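Local structure of tryptophan synthase alpha chain (Aquifex aeolicus, 2EKC) at residues 123-131 / 143-153; 155-163 / 193-204. The protein probably cleaves indoleglycerol phosphate to indole and glyceraldehyde 3-phosphate, as the alpha subunit of the enzyme that completes L-tryptophan synthesis. All blocks are in the same frame, centred on the assembly; numbering follows the deposited sequence.

How the contacts relate
Contact 1 lies in the core and contact 2 nearer the surface of the same eight-stranded parallel barrel. The first pairs neighbouring strands, 125-127 with 149-154, by backbone hydrogen bonds and water bridges, with apolar side chains closing over them; most of its touching residues are buried. The second sets helix 160-169, and the loop leading into it, against helix 192-204 on the outside, and there side chains do the work: a salt bridge, a lysine bound to a backbone carbonyl, and an isoleucine set as a knob in a hole on the facing helix. Strand 149-154 runs on into helix 160-169, so the two contacts follow in series along the chain, their centres about 21 Å apart.

Contact 1 (123-131 / 143-153); sequences IDGFIVPDL and MKKYVLSFVPL
Ser149 N donates to Asp124 O (2.9 Å), meeting a lone pair in the carbonyl plane, and Phe126 N reaches Ser149 O at 3.2 Å, the two direct backbone bonds across the contact. Beyond Ser149 the strands part and water takes over: one molecule links Phe126 O to Val151 N, another Val128 N to Val151 O. A third donates to Asp124 O and Val147 O.

The apolar layer centres on Phe126. Met143, bent at chi3 (73°), brings its methyl CE to 3.5 Å from Phe126 CD2, and its sulfur makes an oblique Met-aromatic contact with that ring. Leu148 CD1 reaches Phe126 CZ at 3.7 Å; Phe114, from helix 111-120, meets the ring. An alanine in place of Phe126 would probably open a gap between Met143 and Leu148 and leave Met143 CE without the ring it packs on, its sulfur still beside Phe150. Leu131 CD2 touches the Phe150 ring at its edge, 3.8 Å from CZ.

Val147, at positive phi, ends helix 133-145 in a Schellman motif, and the chain returns as the second parallel strand of a TIM-barrel beta-alpha-beta unit, with the side chain of Ile127 about 3 Å from that of Glu49, a predicted proton acceptor.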
loop_
_atom_site.group_PDB
_atom_site.type_symbol
_atom_site.label_atom_id
_atom_site.label_comp_id
_atom_site.label_asym_id
_atom_site.label_seq_id
_atom_site.Cartn_x
_atom_site.Cartn_y
_atom_site.Cartn_z
ATOM N N ILE A 123 6.392 2.589 10.764
ATOM C CA ILE A 123 6.271 2.011 9.423
ATOM C C ILE A 123 6.672 0.538 9.459
ATOM O O ILE A 123 7.672 0.173 10.077
ATOM C CB ILE A 123 7.158 2.759 8.393
ATOM C CG1 ILE A 123 6.686 4.212 8.244
ATOM C CG2 ILE A 123 7.106 2.047 7.046
ATOM C CD1 ILE A 123 5.262 4.354 7.697
ATOM N N ASP A 124 5.885 -0.308 8.801
ATOM C CA ASP A 124 6.165 -1.737 8.776
ATOM C C ASP A 124 6.931 -2.186 7.541
ATOM O O ASP A 124 7.712 -3.133 7.611
ATOM C CB ASP A 124 4.861 -2.524 8.877
ATOM C CG ASP A 124 4.217 -2.391 10.233
ATOM O OD1 ASP A 124 4.848 -2.818 11.221
ATOM O OD2 ASP A 124 3.096 -1.852 10.310
ATOM N N GLY A 125 6.698 -1.514 6.416
ATOM C CA GLY A 125 7.388 -1.867 5.185
ATOM C C GLY A 125 7.226 -0.791 4.128
ATOM O O GLY A 125 6.563 0.217 4.373
ATOM N N PHE A 126 7.833 -0.994 2.960
ATOM C CA PHE A 126 7.738 -0.021 1.871
ATOM C C PHE A 126 7.133 -0.602 0.604
ATOM O O PHE A 126 7.115 -1.811 0.395
ATOM C CB PHE A 126 9.120 0.511 1.436
ATOM C CG PHE A 126 9.907 1.228 2.507
ATOM C CD1 PHE A 126 9.290 1.795 3.616
ATOM C CD2 PHE A 126 11.291 1.377 2.362
ATOM C CE1 PHE A 126 10.040 2.503 4.567
ATOM C CE2 PHE A 126 12.049 2.078 3.298
ATOM C CZ PHE A 126 11.420 2.644 4.407
ATOM N N ILE A 127 6.646 0.299 -0.244
ATOM C CA ILE A 127 6.155 -0.038 -1.573
ATOM C C ILE A 127 6.826 1.050 -2.397
ATOM O O ILE A 127 6.485 2.226 -2.276
ATOM C CB ILE A 127 4.632 0.090 -1.736
ATOM C CG1 ILE A 127 3.931 -1.082 -1.048
ATOM C CG2 ILE A 127 4.280 0.093 -3.226
ATOM C CD1 ILE A 127 2.429 -1.056 -1.197
ATOM N N VAL A 128 7.810 0.657 -3.197
ATOM C CA VAL A 128 8.559 1.587 -4.035
ATOM C C VAL A 128 8.189 1.294 -5.484
ATOM O O VAL A 128 8.730 0.381 -6.105
ATOM C CB VAL A 128 10.077 1.396 -3.828
ATOM C CG1 VAL A 128 10.857 2.420 -4.629
ATOM C CG2 VAL A 128 10.407 1.521 -2.350
ATOM N N PRO A 129 7.259 2.081 -6.043
ATOM C CA PRO A 129 6.764 1.949 -7.414
ATOM C C PRO A 129 7.781 2.104 -8.538
ATOM O O PRO A 129 7.603 1.524 -9.608
ATOM C CB PRO A 129 5.663 3.002 -7.478
ATOM C CG PRO A 129 6.189 4.073 -6.592
ATOM C CD PRO A 129 6.705 3.287 -5.406
ATOM N N ASP A 130 8.847 2.865 -8.306
ATOM C CA ASP A 130 9.846 3.067 -9.353
ATOM C C ASP A 130 11.241 2.603 -8.965
ATOM O O ASP A 130 12.232 3.174 -9.408
ATOM C CB ASP A 130 9.884 4.548 -9.747
ATOM C CG ASP A 130 10.518 5.428 -8.676
ATOM O OD1 ASP A 130 10.475 5.069 -7.478
ATOM O OD2 ASP A 130 11.049 6.497 -9.037
ATOM N N LEU A 131 11.323 1.553 -8.154
ATOM C CA LEU A 131 12.617 1.050 -7.706
ATOM C C LEU A 131 13.532 0.623 -8.849
ATOM O O LEU A 131 13.233 -0.327 -9.577
ATOM C CB LEU A 131 12.432 -0.130 -6.746
ATOM C CG LEU A 131 13.717 -0.710 -6.130
ATOM C CD1 LEU A 131 14.384 0.330 -5.247
ATOM C CD2 LEU A 131 13.385 -1.950 -5.311
ATOM N N MET A 143 16.896 -2.423 4.367
ATOM C CA MET A 143 15.567 -2.681 4.905
ATOM C C MET A 143 15.608 -3.885 5.838
ATOM O O MET A 143 14.952 -3.893 6.881
ATOM C CB MET A 143 14.569 -2.908 3.766
ATOM C CG MET A 143 14.213 -1.617 3.029
ATOM S SD MET A 143 13.058 -1.829 1.660
ATOM C CE MET A 143 11.514 -2.127 2.550
ATOM N N LYS A 144 16.383 -4.899 5.466
ATOM C CA LYS A 144 16.518 -6.097 6.289
ATOM C C LYS A 144 17.112 -5.715 7.640
ATOM O O LYS A 144 16.682 -6.196 8.683
ATOM C CB LYS A 144 17.430 -7.117 5.608
ATOM C CG LYS A 144 17.687 -8.363 6.451
ATOM C CD LYS A 144 18.778 -9.237 5.853
ATOM C CE LYS A 144 19.042 -10.474 6.710
ATOM N NZ LYS A 144 19.418 -10.140 8.119
ATOM N N LYS A 145 18.106 -4.838 7.607
ATOM C CA LYS A 145 18.771 -4.375 8.815
ATOM C C LYS A 145 17.812 -3.688 9.787
ATOM O O LYS A 145 17.928 -3.858 11.000
ATOM C CB LYS A 145 19.904 -3.415 8.441
ATOM C CG LYS A 145 20.645 -2.818 9.630
ATOM C CD LYS A 145 21.718 -1.847 9.165
ATOM C CE LYS A 145 22.454 -1.223 10.337
ATOM N NZ LYS A 145 23.578 -0.366 9.868
ATOM N N TYR A 146 16.867 -2.917 9.255
ATOM C CA TYR A 146 15.906 -2.198 10.089
ATOM C C TYR A 146 14.562 -2.904 10.209
ATOM O O TYR A 146 13.584 -2.332 10.691
ATOM C CB TYR A 146 15.719 -0.770 9.557
ATOM C CG TYR A 146 16.948 0.093 9.751
ATOM C CD1 TYR A 146 17.169 0.771 10.951
ATOM C CD2 TYR A 146 17.926 0.176 8.762
ATOM C CE1 TYR A 146 18.339 1.508 11.160
ATOM C CE2 TYR A 146 19.096 0.905 8.960
ATOM C CZ TYR A 146 19.297 1.569 10.161
ATOM O OH TYR A 146 20.461 2.284 10.353
ATOM N N VAL A 147 14.524 -4.157 9.775
ATOM C CA VAL A 147 13.310 -4.956 9.853
ATOM C C VAL A 147 12.108 -4.248 9.231
ATOM O O VAL A 147 11.061 -4.084 9.865
ATOM C CB VAL A 147 12.981 -5.319 11.325
ATOM C CG1 VAL A 147 11.917 -6.401 11.372
ATOM C CG2 VAL A 147 14.248 -5.785 12.042
ATOM N N LEU A 148 12.284 -3.813 7.987
ATOM C CA LEU A 148 11.228 -3.163 7.220
ATOM C C LEU A 148 10.903 -4.148 6.097
ATOM O O LEU A 148 11.783 -4.538 5.330
ATOM C CB LEU A 148 11.724 -1.842 6.641
ATOM C CG LEU A 148 11.937 -0.733 7.669
ATOM C CD1 LEU A 148 12.702 0.417 7.044
ATOM C CD2 LEU A 148 10.584 -0.272 8.193
ATOM N N SER A 149 9.641 -4.550 6.014
ATOM C CA SER A 149 9.202 -5.526 5.029
ATOM C C SER A 149 9.304 -5.057 3.577
ATOM O O SER A 149 8.772 -4.013 3.204
ATOM C CB SER A 149 7.764 -5.940 5.349
ATOM O OG SER A 149 7.424 -7.156 4.725
ATOM N N PHE A 150 9.994 -5.845 2.760
ATOM C CA PHE A 150 10.147 -5.522 1.348
ATOM C C PHE A 150 8.973 -6.125 0.572
ATOM O O PHE A 150 8.719 -7.328 0.638
ATOM C CB PHE A 150 11.465 -6.083 0.805
ATOM C CG PHE A 150 11.747 -5.687 -0.614
ATOM C CD1 PHE A 150 12.140 -4.390 -0.922
ATOM C CD2 PHE A 150 11.592 -6.604 -1.650
ATOM C CE1 PHE A 150 12.373 -4.011 -2.245
ATOM C CE2 PHE A 150 11.821 -6.238 -2.974
ATOM C CZ PHE A 150 12.213 -4.938 -3.273
ATOM N N VAL A 151 8.261 -5.278 -0.159
ATOM C CA VAL A 151 7.108 -5.718 -0.935
ATOM C C VAL A 151 7.381 -5.572 -2.434
ATOM O O VAL A 151 7.284 -4.481 -2.987
ATOM C CB VAL A 151 5.863 -4.887 -0.564
ATOM C CG1 VAL A 151 4.659 -5.353 -1.372
ATOM C CG2 VAL A 151 5.588 -5.012 0.937
ATOM N N PRO A 152 7.737 -6.678 -3.107
ATOM C CA PRO A 152 8.017 -6.633 -4.544
ATOM C C PRO A 152 6.755 -6.404 -5.372
ATOM O O PRO A 152 5.642 -6.708 -4.933
ATOM C CB PRO A 152 8.657 -7.992 -4.810
ATOM C CG PRO A 152 7.949 -8.883 -3.826
ATOM C CD PRO A 152 7.937 -8.037 -2.572
ATOM N N LEU A 153 6.924 -5.855 -6.569
ATOM C CA LEU A 153 5.784 -5.594 -7.437
ATOM C C LEU A 153 5.743 -6.538 -8.630
ATOM O O LEU A 153 6.766 -6.811 -9.257
ATOM C CB LEU A 153 5.803 -4.145 -7.921
ATOM C CG LEU A 153 5.375 -3.083 -6.904
ATOM C CD1 LEU A 153 6.345 -3.055 -5.737
ATOM C CD2 LEU A 153 5.325 -1.723 -7.585
HETATM O O HOH W 1 8.199 -4.968 9.365
HETATM O O HOH W 2 9.543 -2.820 -0.487
HETATM O O HOH W 3 8.439 -2.103 -3.084
#

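Contact 2 (155-163 / 193-204); sequences APTSTRKRI and RIKKKVEEYREL
This is a partly buried helix-to-helix contact on the outside of the barrel: the turn at 155-158 and the start of helix 160-169 pack against helix 192-204, away from the predicted catalytic residues. Ile163 is the apolar centre, a knob set in a hole formed by Lys197, Glu200, Tyr201 and Leu204. Ile163 CG2 lies 3.8 Å from Leu204 CD1 and approaches the Tyr201 ring obliquely, while CD1 extends toward the methylenes of Lys197. Tyr201 turns its hydroxyl elsewhere, to Lys207 O and Thr174.

Lys197 leaves its helix with CG anti to the backbone N (chi1 -178°), then bends at chi2 and chi3; this curls its chain past the carbonyls of Ala155 and Pro156 and delivers NZ to Ser158 O at 2.7 Å. The type I turn that offers these carbonyls runs from Ala155 to Ser158, and Thr159 then N-caps helix 160-169 by accepting from Arg162 N. As in other TIM barrels, neighbouring helices of the outer layer thus pack side by side around the strands.

At the Arg160 end, Arg160 NH1 forms a salt bridge with Glu200 OE2 (2.9 Å), the oxygen lying close to the guanidinium plane but approached on its anti side, with the two planes 29° apart. Leu204 CD1 sits over one face of that guanidinium. At the Pro156 end, Pro156 CB rests on Arg193 CG at 3.8 Å, and a water joins Pro156 O to Arg193 NE.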
loop_
_atom_site.group_PDB
_atom_site.type_symbol
_atom_site.label_atom_id
_atom_site.label_comp_id
_atom_site.label_asym_id
_atom_site.label_seq_id
_atom_site.Cartn_x
_atom_site.Cartn_y
_atom_site.Cartn_z
ATOM N N ALA A 155 3.305 -7.992 -12.209
ATOM C CA ALA A 155 2.404 -7.505 -13.246
ATOM C C ALA A 155 1.715 -8.680 -13.923
ATOM O O ALA A 155 2.135 -9.828 -13.769
ATOM C CB ALA A 155 3.181 -6.687 -14.270
ATOM N N PRO A 156 0.638 -8.411 -14.679
ATOM C CA PRO A 156 -0.081 -9.487 -15.364
ATOM C C PRO A 156 0.816 -10.180 -16.381
ATOM O O PRO A 156 0.522 -11.291 -16.819
ATOM C CB PRO A 156 -1.248 -8.756 -16.030
ATOM C CG PRO A 156 -1.455 -7.558 -15.134
ATOM C CD PRO A 156 -0.040 -7.121 -14.881
ATOM N N THR A 157 1.912 -9.520 -16.743
ATOM C CA THR A 157 2.849 -10.072 -17.717
ATOM C C THR A 157 4.166 -10.567 -17.118
ATOM O O THR A 157 5.111 -10.851 -17.853
ATOM C CB THR A 157 3.179 -9.037 -18.816
ATOM O OG1 THR A 157 3.724 -7.856 -18.215
ATOM C CG2 THR A 157 1.926 -8.674 -19.598
ATOM N N SER A 158 4.238 -10.671 -15.794
ATOM C CA SER A 158 5.464 -11.152 -15.155
ATOM C C SER A 158 5.777 -12.579 -15.602
ATOM O O SER A 158 4.901 -13.447 -15.615
ATOM C CB SER A 158 5.329 -11.103 -13.631
ATOM O OG SER A 158 5.301 -9.764 -13.165
ATOM N N THR A 159 7.029 -12.819 -15.976
ATOM C CA THR A 159 7.441 -14.143 -16.428
ATOM C C THR A 159 7.513 -15.092 -15.238
ATOM O O THR A 159 7.524 -14.651 -14.090
ATOM C CB THR A 159 8.828 -14.098 -17.079
ATOM O OG1 THR A 159 9.795 -13.727 -16.092
ATOM C CG2 THR A 159 8.853 -13.082 -18.214
ATOM N N ARG A 160 7.565 -16.393 -15.513
ATOM C CA ARG A 160 7.647 -17.380 -14.444
ATOM C C ARG A 160 8.924 -17.175 -13.644
ATOM O O ARG A 160 8.921 -17.310 -12.424
ATOM C CB ARG A 160 7.611 -18.806 -15.007
ATOM C CG ARG A 160 6.281 -19.196 -15.626
ATOM C CD ARG A 160 6.270 -20.669 -16.008
ATOM N NE ARG A 160 6.334 -21.547 -14.841
ATOM C CZ ARG A 160 5.323 -21.742 -13.997
ATOM N NH1 ARG A 160 4.166 -21.122 -14.188
ATOM N NH2 ARG A 160 5.465 -22.558 -12.963
ATOM N N LYS A 161 10.017 -16.851 -14.331
ATOM C CA LYS A 161 11.285 -16.617 -13.654
ATOM C C LYS A 161 11.184 -15.380 -12.767
ATOM O O LYS A 161 11.721 -15.358 -11.655
ATOM C CB LYS A 161 12.422 -16.433 -14.666
ATOM C CG LYS A 161 12.891 -17.726 -15.321
ATOM C CD LYS A 161 14.047 -17.472 -16.281
ATOM C CE LYS A 161 14.499 -18.759 -16.955
ATOM N NZ LYS A 161 15.571 -18.511 -17.960
ATOM N N ARG A 162 10.496 -14.352 -13.255
ATOM C CA ARG A 162 10.337 -13.127 -12.478
ATOM C C ARG A 162 9.519 -13.419 -11.225
ATOM O O ARG A 162 9.813 -12.904 -10.149
ATOM C CB ARG A 162 9.638 -12.045 -13.309
ATOM C CG ARG A 162 9.462 -10.703 -12.580
ATOM C CD ARG A 162 10.789 -10.194 -12.034
ATOM N NE ARG A 162 11.852 -10.314 -13.029
ATOM C CZ ARG A 162 13.138 -10.086 -12.783
ATOM N NH1 ARG A 162 13.531 -9.716 -11.570
ATOM N NH2 ARG A 162 14.037 -10.254 -13.744
ATOM N N ILE A 163 8.488 -14.248 -11.376
ATOM C CA ILE A 163 7.632 -14.608 -10.255
ATOM C C ILE A 163 8.435 -15.254 -9.138
ATOM O O ILE A 163 8.218 -14.962 -7.964
ATOM C CB ILE A 163 6.510 -15.579 -10.688
ATOM C CG1 ILE A 163 5.462 -14.828 -11.511
ATOM C CG2 ILE A 163 5.863 -16.219 -9.459
ATOM C CD1 ILE A 163 4.288 -15.693 -11.942
ATOM N N ARG A 193 -6.689 -11.898 -17.146
ATOM C CA ARG A 193 -5.238 -11.921 -17.280
ATOM C C ARG A 193 -4.464 -11.932 -15.961
ATOM O O ARG A 193 -3.534 -12.722 -15.788
ATOM C CB ARG A 193 -4.781 -10.740 -18.129
ATOM C CG ARG A 193 -3.318 -10.795 -18.515
ATOM C CD ARG A 193 -3.072 -9.937 -19.730
ATOM N NE ARG A 193 -1.718 -10.099 -20.237
ATOM C CZ ARG A 193 -1.338 -9.743 -21.458
ATOM N NH1 ARG A 193 -2.213 -9.206 -22.299
ATOM N NH2 ARG A 193 -0.080 -9.919 -21.833
ATOM N N ILE A 194 -4.834 -11.054 -15.037
ATOM C CA ILE A 194 -4.139 -11.005 -13.754
ATOM C C ILE A 194 -4.520 -12.222 -12.914
ATOM O O ILE A 194 -3.715 -12.728 -12.128
ATOM C CB ILE A 194 -4.467 -9.703 -12.979
ATOM C CG1 ILE A 194 -3.725 -9.692 -11.637
ATOM C CG2 ILE A 194 -5.968 -9.584 -12.758
ATOM C CD1 ILE A 194 -2.205 -9.796 -11.753
ATOM N N LYS A 195 -5.750 -12.696 -13.095
ATOM C CA LYS A 195 -6.229 -13.861 -12.365
ATOM C C LYS A 195 -5.380 -15.080 -12.725
ATOM O O LYS A 195 -4.934 -15.824 -11.846
ATOM C CB LYS A 195 -7.698 -14.125 -12.702
ATOM C CG LYS A 195 -8.301 -15.318 -11.980
ATOM C CD LYS A 195 -9.801 -15.385 -12.203
ATOM C CE LYS A 195 -10.403 -16.601 -11.525
ATOM N NZ LYS A 195 -9.864 -17.867 -12.099
ATOM N N LYS A 196 -5.155 -15.281 -14.018
ATOM C CA LYS A 196 -4.347 -16.403 -14.477
ATOM C C LYS A 196 -2.906 -16.269 -13.992
ATOM O O LYS A 196 -2.261 -17.261 -13.662
ATOM C CB LYS A 196 -4.374 -16.489 -16.005
ATOM C CG LYS A 196 -5.675 -17.051 -16.575
ATOM C CD LYS A 196 -5.846 -18.527 -16.205
ATOM C CE LYS A 196 -7.082 -19.125 -16.860
ATOM N NZ LYS A 196 -7.266 -20.563 -16.514
ATOM N N LYS A 197 -2.405 -15.041 -13.951
ATOM C CA LYS A 197 -1.042 -14.812 -13.499
ATOM C C LYS A 197 -0.918 -15.173 -12.026
ATOM O O LYS A 197 0.082 -15.758 -11.602
ATOM C CB LYS A 197 -0.650 -13.348 -13.700
ATOM C CG LYS A 197 0.784 -13.035 -13.303
ATOM C CD LYS A 197 1.742 -13.154 -14.475
ATOM C CE LYS A 197 1.806 -14.555 -15.032
ATOM N NZ LYS A 197 2.613 -14.614 -16.284
ATOM N N VAL A 198 -1.932 -14.826 -11.243
ATOM C CA VAL A 198 -1.908 -15.128 -9.819
ATOM C C VAL A 198 -1.939 -16.632 -9.589
ATOM O O VAL A 198 -1.286 -17.140 -8.673
ATOM C CB VAL A 198 -3.095 -14.477 -9.082
ATOM C CG1 VAL A 198 -3.129 -14.950 -7.636
ATOM C CG2 VAL A 198 -2.959 -12.956 -9.131
ATOM N N GLU A 199 -2.691 -17.345 -10.421
ATOM C CA GLU A 199 -2.772 -18.791 -10.288
ATOM C C GLU A 199 -1.373 -19.371 -10.485
ATOM O O GLU A 199 -0.975 -20.292 -9.773
ATOM C CB GLU A 199 -3.771 -19.361 -11.303
ATOM C CG GLU A 199 -5.125 -18.649 -11.248
ATOM C CD GLU A 199 -6.221 -19.355 -12.023
ATOM O OE1 GLU A 199 -5.931 -19.928 -13.094
ATOM O OE2 GLU A 199 -7.383 -19.320 -11.562
ATOM N N GLU A 200 -0.626 -18.830 -11.448
ATOM C CA GLU A 200 0.746 -19.281 -11.685
ATOM C C GLU A 200 1.545 -18.984 -10.428
ATOM O O GLU A 200 2.302 -19.821 -9.934
ATOM C CB GLU A 200 1.387 -18.522 -12.849
ATOM C CG GLU A 200 1.078 -19.063 -14.229
ATOM C CD GLU A 200 1.922 -18.396 -15.301
ATOM O OE1 GLU A 200 1.624 -17.238 -15.662
ATOM O OE2 GLU A 200 2.894 -19.027 -15.773
ATOM N N TYR A 201 1.370 -17.765 -9.926
ATOM C CA TYR A 201 2.052 -17.310 -8.721
ATOM C C TYR A 201 1.793 -18.295 -7.583
ATOM O O TYR A 201 2.713 -18.659 -6.850
ATOM C CB TYR A 201 1.540 -15.915 -8.345
ATOM C CG TYR A 201 1.982 -15.404 -6.990
ATOM C CD1 TYR A 201 3.204 -14.752 -6.824
ATOM C CD2 TYR A 201 1.159 -15.551 -5.876
ATOM C CE1 TYR A 201 3.591 -14.249 -5.573
ATOM C CE2 TYR A 201 1.532 -15.055 -4.629
ATOM C CZ TYR A 201 2.743 -14.405 -4.484
ATOM O OH TYR A 201 3.087 -13.892 -3.254
ATOM N N ARG A 202 0.544 -18.728 -7.446
ATOM C CA ARG A 202 0.168 -19.672 -6.393
ATOM C C ARG A 202 0.996 -20.943 -6.482
ATOM O O ARG A 202 1.356 -21.533 -5.464
ATOM C CB ARG A 202 -1.312 -20.042 -6.501
ATOM C CG ARG A 202 -2.276 -18.883 -6.307
ATOM C CD ARG A 202 -2.126 -18.264 -4.937
ATOM N NE ARG A 202 -3.208 -17.325 -4.650
ATOM C CZ ARG A 202 -3.296 -16.614 -3.531
ATOM N NH1 ARG A 202 -2.365 -16.734 -2.593
ATOM N NH2 ARG A 202 -4.309 -15.778 -3.354
ATOM N N GLU A 203 1.277 -21.358 -7.712
ATOM C CA GLU A 203 2.057 -22.560 -7.987
ATOM C C GLU A 203 3.494 -22.423 -7.494
ATOM O O GLU A 203 4.118 -23.399 -7.077
ATOM C CB GLU A 203 2.093 -22.824 -9.501
ATOM C CG GLU A 203 0.739 -23.076 -10.156
ATOM C CD GLU A 203 0.828 -23.154 -11.677
ATOM O OE1 GLU A 203 1.682 -23.907 -12.191
ATOM O OE2 GLU A 203 0.042 -22.466 -12.362
ATOM N N LEU A 204 4.011 -21.199 -7.542
ATOM C CA LEU A 204 5.391 -20.932 -7.166
ATOM C C LEU A 204 5.605 -20.193 -5.858
ATOM O O LEU A 204 6.730 -20.125 -5.370
ATOM C CB LEU A 204 6.058 -20.129 -8.282
ATOM C CG LEU A 204 6.140 -20.792 -9.657
ATOM C CD1 LEU A 204 6.391 -19.743 -10.731
ATOM C CD2 LEU A 204 7.244 -21.837 -9.640
HETATM O O HOH W 4 -0.080 -12.100 -19.365
#